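Side-chain contacts in NADH dehydrogenase, putative (Plasmodium falciparum, PDB 5JWC), which probably oxidises NADH through its bound FAD and passes the electrons to ubiquinone, as a type II NADH dehydrogenase that is a target of the antimalarial RYL-552: residues L77-C82 and K156-A161; N236-F241 and D247-N252; G459-I464 and V490-L495. One frame throughout, in Å; residues are numbered along the deposited sequence.

Interaction 1: L77-C82 and K156-A161; sequences LSVNVC and KDIDDA. With 4W0 (5-fluoro-3-methyl-2-{4-[4-(trifluoromethoxy)benzyl]phenyl}quinolin-4(1H)-one), chain K; 4W0 (5-fluoro-3-methyl-2-{4-[4-(trifluoromethoxy)benzyl]phenyl}quinolin-4(1H)-one), chain L.
I158 reaches V79 and C82 with its two branches. I158 CG2 meets V79 CG2 at 4.1 Å, while I158 CD1 lies 3.8 Å from C82 CB. At chi1 -60° CG1 lies beside the backbone N and CG2 anti to it, which sends CD1 to C82 and CG2 to V79 and the inhibitor. I158 contributes 68 of the 123 Å² buried here.

Ligand contacts extend the same patch. V79 CG2 is 3.6 Å from C12 in the middle phenyl ring of one RYL-552 molecule, and I158 CG2 is 3.8 Å from C18 in its trifluoromethoxyphenyl ring, so the two touching methyls also line consecutive rings of the inhibitor. A second molecule brings C6 of its quinolinone to 3.1 Å from L77 O.

Polar bonds shape the start of helix 158-174. D157 OD1 takes the I158 amide through its anti lone pair (2.7 Å to I158 N) and is also bonded to T64, while OD2 forms a salt bridge with R60.

V79, N80, I158 and D159 line an inhibitor pocket at the subunit interface: I520 of the second subunit packs on V79, and N80 of the second subunit is hydrogen-bonded to an inhibitor molecule.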
loop_
_atom_site.group_PDB
_atom_site.type_symbol
_atom_site.label_atom_id
_atom_site.label_comp_id
_atom_site.label_asym_id
_atom_site.label_seq_id
_atom_site.Cartn_x
_atom_site.Cartn_y
_atom_site.Cartn_z
ATOM N N LEU A 77 9.867 -7.739 -1.356
ATOM C CA LEU A 77 9.901 -7.039 -0.076
ATOM C C LEU A 77 8.774 -6.009 -0.062
ATOM O O LEU A 77 8.290 -5.628 -1.117
ATOM C CB LEU A 77 11.247 -6.353 0.135
ATOM C CG LEU A 77 12.470 -7.260 0.187
ATOM C CD1 LEU A 77 13.731 -6.395 0.239
ATOM C CD2 LEU A 77 12.393 -8.168 1.395
ATOM N N SER A 78 8.378 -5.544 1.119
ATOM C CA SER A 78 7.284 -4.583 1.234
ATOM C C SER A 78 7.772 -3.156 1.520
ATOM O O SER A 78 8.961 -2.908 1.767
ATOM C CB SER A 78 6.316 -5.012 2.338
ATOM O OG SER A 78 6.976 -5.028 3.596
ATOM N N VAL A 79 6.836 -2.214 1.489
ATOM C CA VAL A 79 7.168 -0.825 1.693
ATOM C C VAL A 79 7.768 -0.572 3.077
ATOM O O VAL A 79 8.601 0.316 3.227
ATOM C CB VAL A 79 5.930 0.062 1.459
ATOM C CG1 VAL A 79 6.185 1.513 1.881
ATOM C CG2 VAL A 79 5.576 0.027 -0.009
ATOM N N ASN A 80 7.368 -1.342 4.086
ATOM C CA ASN A 80 7.937 -1.129 5.429
ATOM C C ASN A 80 9.443 -1.406 5.512
ATOM O O ASN A 80 10.132 -0.876 6.400
ATOM C CB ASN A 80 7.190 -1.975 6.472
ATOM C CG ASN A 80 5.755 -1.487 6.691
ATOM O OD1 ASN A 80 4.793 -2.212 6.448
ATOM N ND2 ASN A 80 5.616 -0.234 7.118
ATOM N N VAL A 81 9.955 -2.248 4.613
ATOM C CA VAL A 81 11.393 -2.514 4.556
ATOM C C VAL A 81 12.117 -1.351 3.910
ATOM O O VAL A 81 13.253 -1.051 4.268
ATOM C CB VAL A 81 11.744 -3.807 3.750
ATOM C CG1 VAL A 81 13.258 -4.084 3.786
ATOM C CG2 VAL A 81 11.001 -4.993 4.296
ATOM N N CYS A 82 11.439 -0.670 2.990
ATOM C CA CYS A 82 12.092 0.289 2.100
ATOM C C CYS A 82 11.947 1.764 2.483
ATOM O O CYS A 82 12.397 2.642 1.735
ATOM C CB CYS A 82 11.541 0.133 0.681
ATOM S SG CYS A 82 11.733 -1.464 -0.045
ATOM N N LYS A 156 12.301 5.306 -9.726
ATOM C CA LYS A 156 13.165 6.141 -8.904
ATOM C C LYS A 156 12.720 6.208 -7.449
ATOM O O LYS A 156 13.531 6.496 -6.571
ATOM C CB LYS A 156 13.275 7.545 -9.493
ATOM C CG LYS A 156 14.724 7.906 -9.855
ATOM C CD LYS A 156 14.944 9.399 -9.793
ATOM C CE LYS A 156 14.837 9.837 -8.354
ATOM N NZ LYS A 156 15.727 10.920 -8.001
ATOM N N ASP A 157 11.447 5.927 -7.183
ATOM C CA ASP A 157 10.962 6.055 -5.807
ATOM C C ASP A 157 9.882 5.014 -5.509
ATOM O O ASP A 157 9.496 4.230 -6.378
ATOM C CB ASP A 157 10.427 7.479 -5.552
ATOM C CG ASP A 157 10.694 7.974 -4.123
ATOM O OD1 ASP A 157 10.652 7.163 -3.154
ATOM O OD2 ASP A 157 10.959 9.193 -3.978
ATOM N N ILE A 158 9.424 4.993 -4.265
ATOM C CA ILE A 158 8.441 4.011 -3.836
ATOM C C ILE A 158 7.231 3.973 -4.775
ATOM O O ILE A 158 6.817 2.896 -5.219
ATOM C CB ILE A 158 7.970 4.312 -2.403
ATOM C CG1 ILE A 158 9.159 4.277 -1.441
ATOM C CG2 ILE A 158 6.896 3.320 -1.979
ATOM C CD1 ILE A 158 9.746 2.902 -1.241
ATOM N N ASP A 159 6.666 5.141 -5.080
ATOM C CA ASP A 159 5.458 5.206 -5.904
ATOM C C ASP A 159 5.690 4.608 -7.302
ATOM O O ASP A 159 4.829 3.905 -7.825
ATOM C CB ASP A 159 4.963 6.653 -6.032
ATOM C CG ASP A 159 3.659 6.766 -6.828
ATOM O OD1 ASP A 159 3.596 7.577 -7.787
ATOM O OD2 ASP A 159 2.685 6.054 -6.496
ATOM N N ASP A 160 6.857 4.886 -7.888
ATOM C CA ASP A 160 7.223 4.331 -9.191
ATOM C C ASP A 160 7.179 2.805 -9.173
ATOM O O ASP A 160 6.612 2.176 -10.062
ATOM C CB ASP A 160 8.637 4.754 -9.605
ATOM C CG ASP A 160 8.786 6.252 -9.800
ATOM O OD1 ASP A 160 7.772 6.950 -9.975
ATOM O OD2 ASP A 160 9.942 6.720 -9.805
ATOM N N ALA A 161 7.805 2.207 -8.168
ATOM C CA ALA A 161 7.899 0.748 -8.108
ATOM C C ALA A 161 6.520 0.111 -7.961
ATOM O O ALA A 161 6.232 -0.919 -8.567
ATOM C CB ALA A 161 8.799 0.326 -6.971
HETATM C C1 4W0 K . -2.694 0.613 6.955
HETATM C C2 4W0 K . -2.119 1.189 5.813
HETATM C C3 4W0 K . -0.747 0.996 5.569
HETATM C C4 4W0 K . 0.075 0.237 6.434
HETATM C C5 4W0 K . -0.514 -0.330 7.565
HETATM C C6 4W0 K . -1.877 -0.150 7.830
HETATM O O1 4W0 K . 3.625 8.600 -2.956
HETATM C C7 4W0 K . 1.549 0.050 6.156
HETATM C C8 4W0 K . 2.118 0.649 4.959
HETATM C C9 4W0 K . 1.224 1.452 4.090
HETATM C C10 4W0 K . 1.618 2.066 2.795
HETATM C C11 4W0 K . 2.068 1.153 1.845
HETATM C C12 4W0 K . 2.440 1.595 0.598
HETATM C C13 4W0 K . 2.302 2.933 0.324
HETATM C C14 4W0 K . 1.812 3.850 1.247
HETATM C C15 4W0 K . 1.456 3.402 2.503
HETATM O O2 4W0 K . 2.275 -0.594 6.901
HETATM N N 4W0 K . -0.168 1.601 4.365
HETATM C C16 4W0 K . 2.688 3.307 -1.068
HETATM C C17 4W0 K . 2.938 4.717 -1.503
HETATM C C18 4W0 K . 3.939 5.487 -0.932
HETATM C C19 4W0 K . 4.167 6.770 -1.412
HETATM C C20 4W0 K . 3.408 7.281 -2.460
HETATM C C21 4W0 K . 2.420 6.482 -3.037
HETATM C C22 4W0 K . 2.187 5.201 -2.564
HETATM C C23 4W0 K . 3.590 0.443 4.663
HETATM F F1 4W0 K . 0.235 -1.039 8.393
HETATM C C24 4W0 K . 3.421 9.765 -2.149
HETATM F F2 4W0 K . 2.583 9.427 -1.156
HETATM F F3 4W0 K . 2.862 10.761 -2.868
HETATM F F4 4W0 K . 4.602 10.277 -1.715
HETATM C C1 4W0 L . 5.077 -4.689 -2.898
HETATM C C2 4W0 L . 3.815 -4.085 -2.958
HETATM C C3 4W0 L . 2.812 -4.529 -2.071
HETATM C C4 4W0 L . 3.045 -5.543 -1.119
HETATM C C5 4W0 L . 4.310 -6.131 -1.071
HETATM C C6 4W0 L . 5.321 -5.707 -1.940
HETATM O O1 4W0 L . -8.310 -0.542 -5.103
HETATM C C7 4W0 L . 1.960 -5.991 -0.174
HETATM C C8 4W0 L . 0.657 -5.357 -0.246
HETATM C C9 4W0 L . 0.452 -4.302 -1.265
HETATM C C10 4W0 L . -0.800 -3.508 -1.411
HETATM C C11 4W0 L . -1.124 -2.779 -0.271
HETATM C C12 4W0 L . -2.239 -1.980 -0.256
HETATM C C13 4W0 L . -2.986 -1.888 -1.401
HETATM C C14 4W0 L . -2.656 -2.572 -2.566
HETATM C C15 4W0 L . -1.536 -3.391 -2.569
HETATM O O2 4W0 L . 2.143 -6.874 0.641
HETATM N N 4W0 L . 1.503 -3.881 -2.138
HETATM C C16 4W0 L . -4.151 -0.955 -1.271
HETATM C C17 4W0 L . -5.236 -0.903 -2.296
HETATM C C18 4W0 L . -6.026 -2.010 -2.565
HETATM C C19 4W0 L . -7.053 -1.892 -3.496
HETATM C C20 4W0 L . -7.277 -0.679 -4.142
HETATM C C21 4W0 L . -6.479 0.421 -3.847
HETATM C C22 4W0 L . -5.459 0.312 -2.919
HETATM C C23 4W0 L . -0.421 -5.811 0.718
HETATM F F1 4W0 L . 4.549 -7.090 -0.186
HETATM C C24 4W0 L . -8.221 -1.240 -6.341
HETATM F F2 4W0 L . -6.938 -1.287 -6.724
HETATM F F3 4W0 L . -8.983 -0.657 -7.297
HETATM F F4 4W0 L . -8.705 -2.483 -6.177
#

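Interaction 2: N236-F241 and D247-N252; sequences NLLPTF and DFTKEN
L237 is the side chain to follow, because it reaches from the loop N236-F241 to two consecutive residues of the helix D247-N252. L237 CB already lies 4.1 Å from T249 CG2. At chi1 -59° CG stands beside the backbone N, and this carries the branch toward the helix. There L237 CD1 ends 4.1 Å from the same T249 CG2 and equally 4.1 Å from K250 CA, so the methyl rests against the helix backbone as well as a side chain. The L237 and T249 side chains meet at a slant. Around them V201 and F253 also touch L237, enclosing the leucine between helices 198-218 and 243-255.

L238 approaches T249 differently, at about a right angle. L238 CD1 comes to 3.5 Å from T249 OG1, a van der Waals contact of a methyl with the hydroxyl oxygen, whose hydrogen bond is to I245 O one turn back. The same CD1 sits 4.2 Å above the centre of the F241 ring, covering one face. A type I turn from L238 to F241, closed by F241 N to L238 O at 3.1 Å, brings that ring back under the leucine.

Polar links frame these methyls. L237 O is bonded to S246 OG and N236 ND2 to Q243 OE1, which holds the loop to the first turn of the helix. K250 NZ links the helix to N235 O, just before the loop, and to T262 OG1 of the next strand.

The loop follows strand 227-232, and helix 243-255 leads on to the adjacent parallel strand 259-262. This is the beta-alpha-beta crossover of a Rossmann-type domain. L238 is also joined through its backbone to G196, in the GxGxxG turn that probably serves the NADH.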
loop_
_atom_site.group_PDB
_atom_site.type_symbol
_atom_site.label_atom_id
_atom_site.label_comp_id
_atom_site.label_asym_id
_atom_site.label_seq_id
_atom_site.Cartn_x
_atom_site.Cartn_y
_atom_site.Cartn_z
ATOM N N ASN A 236 27.717 -5.028 -22.474
ATOM C CA ASN A 236 27.690 -5.723 -21.184
ATOM C C ASN A 236 26.507 -5.355 -20.276
ATOM O O ASN A 236 26.255 -4.178 -20.035
ATOM C CB ASN A 236 28.978 -5.426 -20.402
ATOM C CG ASN A 236 30.214 -6.100 -20.993
ATOM O OD1 ASN A 236 30.118 -7.040 -21.766
ATOM N ND2 ASN A 236 31.383 -5.628 -20.594
ATOM N N LEU A 237 25.818 -6.354 -19.727
ATOM C CA LEU A 237 24.971 -6.080 -18.563
ATOM C C LEU A 237 25.920 -5.825 -17.384
ATOM O O LEU A 237 27.005 -6.406 -17.344
ATOM C CB LEU A 237 24.045 -7.247 -18.267
ATOM C CG LEU A 237 23.116 -7.582 -19.427
ATOM C CD1 LEU A 237 22.289 -8.812 -19.081
ATOM C CD2 LEU A 237 22.244 -6.367 -19.702
ATOM N N LEU A 238 25.512 -4.984 -16.436
ATOM C CA LEU A 238 26.354 -4.610 -15.297
ATOM C C LEU A 238 27.764 -4.189 -15.743
ATOM O O LEU A 238 28.750 -4.804 -15.323
ATOM C CB LEU A 238 26.453 -5.766 -14.288
ATOM C CG LEU A 238 25.166 -6.274 -13.640
ATOM C CD1 LEU A 238 25.477 -7.354 -12.621
ATOM C CD2 LEU A 238 24.407 -5.101 -12.993
ATOM N N PRO A 239 27.863 -3.150 -16.599
ATOM C CA PRO A 239 29.167 -2.781 -17.171
ATOM C C PRO A 239 30.158 -2.221 -16.137
ATOM O O PRO A 239 31.360 -2.299 -16.369
ATOM C CB PRO A 239 28.806 -1.715 -18.221
ATOM C CG PRO A 239 27.524 -1.091 -17.714
ATOM C CD PRO A 239 26.776 -2.267 -17.075
ATOM N N THR A 240 29.678 -1.710 -15.006
ATOM C CA THR A 240 30.587 -1.206 -13.970
ATOM C C THR A 240 31.127 -2.295 -13.036
ATOM O O THR A 240 31.953 -2.019 -12.168
ATOM C CB THR A 240 29.904 -0.141 -13.107
ATOM O OG1 THR A 240 28.844 -0.756 -12.364
ATOM C CG2 THR A 240 29.327 0.989 -13.979
ATOM N N PHE A 241 30.640 -3.517 -13.201
ATOM C CA PHE A 241 31.144 -4.671 -12.460
ATOM C C PHE A 241 32.262 -5.283 -13.315
ATOM O O PHE A 241 32.592 -4.751 -14.378
ATOM C CB PHE A 241 30.028 -5.704 -12.199
ATOM C CG PHE A 241 28.997 -5.272 -11.185
ATOM C CD1 PHE A 241 28.817 -5.991 -10.014
ATOM C CD2 PHE A 241 28.206 -4.154 -11.402
ATOM C CE1 PHE A 241 27.859 -5.604 -9.072
ATOM C CE2 PHE A 241 27.250 -3.754 -10.468
ATOM C CZ PHE A 241 27.076 -4.476 -9.303
ATOM N N ASP A 247 29.482 -11.384 -17.896
ATOM C CA ASP A 247 29.226 -12.587 -18.699
ATOM C C ASP A 247 28.305 -13.549 -17.956
ATOM O O ASP A 247 27.420 -14.158 -18.549
ATOM C CB ASP A 247 30.517 -13.330 -19.060
ATOM C CG ASP A 247 31.488 -12.490 -19.854
ATOM O OD1 ASP A 247 31.058 -11.571 -20.577
ATOM O OD2 ASP A 247 32.704 -12.778 -19.763
ATOM N N PHE A 248 28.556 -13.731 -16.664
ATOM C CA PHE A 248 27.723 -14.614 -15.848
ATOM C C PHE A 248 26.272 -14.118 -15.782
ATOM O O PHE A 248 25.330 -14.919 -15.823
ATOM C CB PHE A 248 28.296 -14.750 -14.438
ATOM C CG PHE A 248 27.439 -15.555 -13.510
ATOM C CD1 PHE A 248 27.080 -16.855 -13.827
ATOM C CD2 PHE A 248 26.996 -15.016 -12.313
ATOM C CE1 PHE A 248 26.288 -17.596 -12.965
ATOM C CE2 PHE A 248 26.217 -15.748 -11.451
ATOM C CZ PHE A 248 25.853 -17.037 -11.774
ATOM N N THR A 249 26.099 -12.801 -15.712
ATOM C CA THR A 249 24.765 -12.203 -15.693
ATOM C C THR A 249 24.004 -12.448 -17.002
ATOM O O THR A 249 22.835 -12.856 -16.972
ATOM C CB THR A 249 24.831 -10.680 -15.402
ATOM O OG1 THR A 249 25.487 -10.466 -14.143
ATOM C CG2 THR A 249 23.443 -10.089 -15.338
ATOM N N LYS A 250 24.662 -12.209 -18.142
ATOM C CA LYS A 250 24.048 -12.442 -19.453
ATOM C C LYS A 250 23.679 -13.914 -19.620
ATOM O O LYS A 250 22.631 -14.261 -20.169
ATOM C CB LYS A 250 25.005 -12.039 -20.589
ATOM C CG LYS A 250 24.521 -12.482 -21.979
ATOM C CD LYS A 250 25.249 -11.750 -23.109
ATOM C CE LYS A 250 25.223 -10.243 -22.960
ATOM N NZ LYS A 250 25.980 -9.589 -24.074
ATOM N N GLU A 251 24.566 -14.779 -19.148
ATOM C CA GLU A 251 24.342 -16.210 -19.201
ATOM C C GLU A 251 23.179 -16.640 -18.308
ATOM O O GLU A 251 22.372 -17.490 -18.692
ATOM C CB GLU A 251 25.630 -16.922 -18.822
ATOM C CG GLU A 251 25.528 -18.392 -18.541
ATOM C CD GLU A 251 26.874 -18.938 -18.094
ATOM O OE1 GLU A 251 26.934 -19.655 -17.063
ATOM O OE2 GLU A 251 27.880 -18.609 -18.773
ATOM N N ASN A 252 23.091 -16.058 -17.115
ATOM C CA ASN A 252 21.984 -16.381 -16.230
ATOM C C ASN A 252 20.663 -15.929 -16.885
ATOM O O ASN A 252 19.669 -16.653 -16.855
ATOM C CB ASN A 252 22.178 -15.733 -14.856
ATOM C CG ASN A 252 21.384 -16.429 -13.768
ATOM O OD1 ASN A 252 21.341 -17.659 -13.715
ATOM N ND2 ASN A 252 20.730 -15.644 -12.902
#

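Interaction 3: G459-I464 and V490-L495; sequences GSLAYI and VVYIQL. With TRT (fragment of triton X-100), chain J; 4W0 (5-fluoro-3-methyl-2-{4-[4-(trifluoromethoxy)benzyl]phenyl}quinolin-4(1H)-one), chain M.
Y463 OH is gripped twice by protein, through hydrogen bonds to D209 OD2 and H467 N, and the quinolinone nitrogen of an RYL-552 molecule lies close by. These bonds hold the phenol where one ring face receives the inhibitor, whose C2 sits 3.5 Å above the plane of the Y463 ring and over its centre.

Across G459-I464 and V490-L495 the protein contact itself is apolar and small, 124 Å² in all, and L461 makes it. L461 and V491 reach toward each other tip to tip, with L461 CD2 at 4.1 Å from V491 CB. The methyl L461 CD2 is also 4.2 Å from Y492 CE2, approaching that ring obliquely.

Helix and strand both touch a Triton X-100 fragment: its C16 is 3.9 Å from V491 CG1 and 4.0 Å from L461 CD1. The fragment's ether oxygen O18 makes a close contact with a methyl, 3.3 Å from L495 CD1. Y492 also touches the FAD, and its ring meets that of W488 with the planes at about 55°.

Backbone bonds of S460 with D472 and of A462 with V470 place strand 460-465 at the edge, within this chain, of a three-stranded antiparallel sheet. Helix 484-495 meets it through L461, while I464 packs against V201 of helix 198-218 and F248 and T249 of helix 243-255.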
loop_
_atom_site.group_PDB
_atom_site.type_symbol
_atom_site.label_atom_id
_atom_site.label_comp_id
_atom_site.label_asym_id
_atom_site.label_seq_id
_atom_site.Cartn_x
_atom_site.Cartn_y
_atom_site.Cartn_z
ATOM N N GLY A 459 32.274 -1.571 -2.269
ATOM C CA GLY A 459 31.819 -2.635 -3.141
ATOM C C GLY A 459 30.372 -2.502 -3.584
ATOM O O GLY A 459 29.629 -1.640 -3.106
ATOM N N SER A 460 29.983 -3.357 -4.522
ATOM C CA SER A 460 28.642 -3.351 -5.082
ATOM C C SER A 460 28.081 -4.758 -5.130
ATOM O O SER A 460 28.837 -5.731 -5.249
ATOM C CB SER A 460 28.642 -2.761 -6.487
ATOM O OG SER A 460 29.313 -1.514 -6.516
ATOM N N LEU A 461 26.753 -4.838 -5.079
ATOM C CA LEU A 461 26.018 -6.085 -5.029
ATOM C C LEU A 461 24.882 -6.020 -6.027
ATOM O O LEU A 461 24.261 -4.970 -6.187
ATOM C CB LEU A 461 25.410 -6.301 -3.632
ATOM C CG LEU A 461 25.935 -7.424 -2.770
ATOM C CD1 LEU A 461 27.313 -6.932 -2.329
ATOM C CD2 LEU A 461 25.051 -7.632 -1.564
ATOM N N ALA A 462 24.555 -7.148 -6.645
ATOM C CA ALA A 462 23.371 -7.192 -7.498
ATOM C C ALA A 462 22.701 -8.559 -7.482
ATOM O O ALA A 462 23.375 -9.590 -7.527
ATOM C CB ALA A 462 23.735 -6.796 -8.927
ATOM N N TYR A 463 21.371 -8.572 -7.411
ATOM C CA TYR A 463 20.608 -9.806 -7.566
ATOM C C TYR A 463 20.268 -10.020 -9.042
ATOM O O TYR A 463 19.741 -9.112 -9.698
ATOM C CB TYR A 463 19.327 -9.785 -6.722
ATOM C CG TYR A 463 18.537 -11.064 -6.897
ATOM C CD1 TYR A 463 19.006 -12.263 -6.370
ATOM C CD2 TYR A 463 17.348 -11.082 -7.613
ATOM C CE1 TYR A 463 18.305 -13.447 -6.537
ATOM C CE2 TYR A 463 16.637 -12.271 -7.800
ATOM C CZ TYR A 463 17.124 -13.445 -7.253
ATOM O OH TYR A 463 16.451 -14.632 -7.412
ATOM N N ILE A 464 20.584 -11.198 -9.587
ATOM C CA ILE A 464 20.437 -11.389 -11.037
ATOM C C ILE A 464 19.517 -12.557 -11.424
ATOM O O ILE A 464 19.509 -13.007 -12.581
ATOM C CB ILE A 464 21.825 -11.574 -11.738
ATOM C CG1 ILE A 464 22.492 -12.893 -11.338
ATOM C CG2 ILE A 464 22.757 -10.370 -11.452
ATOM C CD1 ILE A 464 23.697 -13.238 -12.208
ATOM N N VAL A 490 22.785 -10.891 4.612
ATOM C CA VAL A 490 23.694 -10.464 5.669
ATOM C C VAL A 490 24.159 -9.035 5.430
ATOM O O VAL A 490 24.234 -8.231 6.371
ATOM C CB VAL A 490 24.928 -11.394 5.778
ATOM C CG1 VAL A 490 25.991 -10.770 6.661
ATOM C CG2 VAL A 490 24.512 -12.745 6.336
ATOM N N VAL A 491 24.469 -8.709 4.176
ATOM C CA VAL A 491 24.915 -7.355 3.891
ATOM C C VAL A 491 23.761 -6.392 4.103
ATOM O O VAL A 491 23.865 -5.459 4.880
ATOM C CB VAL A 491 25.455 -7.197 2.459
ATOM C CG1 VAL A 491 25.625 -5.717 2.134
ATOM C CG2 VAL A 491 26.771 -7.947 2.307
ATOM N N TYR A 492 22.651 -6.621 3.420
ATOM C CA TYR A 492 21.577 -5.633 3.488
ATOM C C TYR A 492 20.955 -5.461 4.866
ATOM O O TYR A 492 20.567 -4.343 5.208
ATOM C CB TYR A 492 20.492 -5.945 2.450
ATOM C CG TYR A 492 20.845 -5.235 1.174
ATOM C CD1 TYR A 492 20.878 -3.857 1.140
ATOM C CD2 TYR A 492 21.221 -5.930 0.038
ATOM C CE1 TYR A 492 21.235 -3.175 -0.005
ATOM C CE2 TYR A 492 21.580 -5.256 -1.127
ATOM C CZ TYR A 492 21.589 -3.877 -1.136
ATOM O OH TYR A 492 21.948 -3.190 -2.280
ATOM N N ILE A 493 20.863 -6.513 5.677
ATOM C CA ILE A 493 20.222 -6.288 6.986
ATOM C C ILE A 493 21.069 -5.330 7.850
ATOM O O ILE A 493 20.526 -4.583 8.681
ATOM C CB ILE A 493 19.905 -7.619 7.733
ATOM C CG1 ILE A 493 18.886 -7.328 8.851
ATOM C CG2 ILE A 493 21.152 -8.291 8.273
ATOM C CD1 ILE A 493 18.202 -8.538 9.417
ATOM N N GLN A 494 22.378 -5.286 7.602
ATOM C CA GLN A 494 23.234 -4.352 8.334
ATOM C C GLN A 494 23.206 -2.935 7.749
ATOM O O GLN A 494 23.557 -1.980 8.437
ATOM C CB GLN A 494 24.670 -4.851 8.372
ATOM C CG GLN A 494 24.827 -6.187 9.063
ATOM C CD GLN A 494 26.237 -6.719 8.903
ATOM O OE1 GLN A 494 26.488 -7.606 8.089
ATOM N NE2 GLN A 494 27.163 -6.172 9.674
ATOM N N LEU A 495 22.816 -2.802 6.483
ATOM C CA LEU A 495 22.727 -1.471 5.880
ATOM C C LEU A 495 21.405 -0.754 6.207
ATOM O O LEU A 495 21.342 0.481 6.187
ATOM C CB LEU A 495 22.933 -1.555 4.362
ATOM C CG LEU A 495 24.308 -2.127 3.962
ATOM C CD1 LEU A 495 24.459 -2.194 2.444
ATOM C CD2 LEU A 495 25.449 -1.298 4.583
HETATM C C25 TRT J . 25.902 2.424 3.285
HETATM O O24 TRT J . 24.710 2.217 2.589
HETATM C C23 TRT J . 24.860 2.597 1.223
HETATM C C22 TRT J . 24.085 1.650 0.366
HETATM O O21 TRT J . 24.932 0.526 -0.004
HETATM C C20 TRT J . 24.183 -0.489 -0.649
HETATM C C19 TRT J . 25.113 -1.454 -1.374
HETATM O O18 TRT J . 25.959 -2.226 -0.486
HETATM C C17 TRT J . 27.035 -2.836 -1.185
HETATM C C16 TRT J . 27.919 -3.630 -0.179
HETATM O O15 TRT J . 28.851 -2.760 0.531
HETATM C C12 TRT J . 28.976 -3.307 1.850
HETATM C C13 TRT J . 29.346 -4.673 1.970
HETATM C C14 TRT J . 29.438 -5.259 3.241
HETATM C C11 TRT J . 28.685 -2.543 2.980
HETATM C C10 TRT J . 28.782 -3.130 4.262
HETATM C C9 TRT J . 29.161 -4.487 4.392
HETATM C C6 TRT J . 29.256 -5.125 5.784
HETATM C C8 TRT J . 30.652 -4.880 6.411
HETATM C C7 TRT J . 28.220 -4.423 6.663
HETATM C C5 TRT J . 28.753 -6.628 5.667
HETATM C C1 TRT J . 29.664 -7.923 5.863
HETATM C C2 TRT J . 30.941 -7.942 4.999
HETATM C C4 TRT J . 29.948 -8.170 7.352
HETATM C C3 TRT J . 28.844 -9.115 5.399
HETATM C C1 4W0 M . 16.591 -10.594 -3.697
HETATM C C2 4W0 M . 15.732 -11.485 -4.361
HETATM C C3 4W0 M . 15.709 -12.844 -4.003
HETATM C C4 4W0 M . 16.544 -13.334 -2.982
HETATM C C5 4W0 M . 17.399 -12.446 -2.317
HETATM C C6 4W0 M . 17.427 -11.088 -2.663
HETATM O O1 4W0 M . 12.456 -21.530 -12.010
HETATM C C7 4W0 M . 16.507 -14.791 -2.606
HETATM C C8 4W0 M . 15.622 -15.701 -3.314
HETATM C C9 4W0 M . 14.750 -15.171 -4.387
HETATM C C10 4W0 M . 13.809 -16.009 -5.223
HETATM C C11 4W0 M . 14.309 -17.024 -6.040
HETATM C C12 4W0 M . 13.465 -17.774 -6.851
HETATM C C13 4W0 M . 12.124 -17.460 -6.844
HETATM C C14 4W0 M . 11.630 -16.445 -6.072
HETATM C C15 4W0 M . 12.464 -15.701 -5.266
HETATM O O2 4W0 M . 17.216 -15.217 -1.720
HETATM N N 4W0 M . 14.802 -13.773 -4.724
HETATM C C16 4W0 M . 11.080 -18.168 -7.655
HETATM C C17 4W0 M . 11.486 -19.030 -8.818
HETATM C C18 4W0 M . 12.275 -18.527 -9.844
HETATM C C19 4W0 M . 12.607 -19.364 -10.907
HETATM C C20 4W0 M . 12.119 -20.674 -10.942
HETATM C C21 4W0 M . 11.318 -21.165 -9.917
HETATM C C22 4W0 M . 10.997 -20.336 -8.860
HETATM C C23 4W0 M . 15.601 -17.160 -2.921
HETATM F F1 4W0 M . 18.188 -12.903 -1.343
HETATM C C24 4W0 M . 13.672 -22.226 -11.880
HETATM F F2 4W0 M . 14.666 -21.334 -11.888
HETATM F F3 4W0 M . 13.823 -23.061 -12.922
HETATM F F4 4W0 M . 13.659 -22.909 -10.726
#

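From the N terminus the three contacts close in series, without nesting or crossing. Interaction 1 closes a loop of 73 intervening residues, 31 of them in strands, and joins helix 79-82 to the start of helix 158-174. Interaction 2 spans only five residues, folding a loop onto the helix that follows. Interaction 3 closes 25 residues, including the rest of the C-terminal antiparallel sheet. Interactions 2 and 3 touch: N252 ND2 is 2.9 Å from I464 O, a probable hydrogen bond, tying the Rossmann-type domain to the C-terminal sheet. Interactions 1 and 3 stay about 7 Å apart at their nearest atoms; F65 bridges them, backbone hydrogen-bonded to C82 and with Y492 and L495 packed on it.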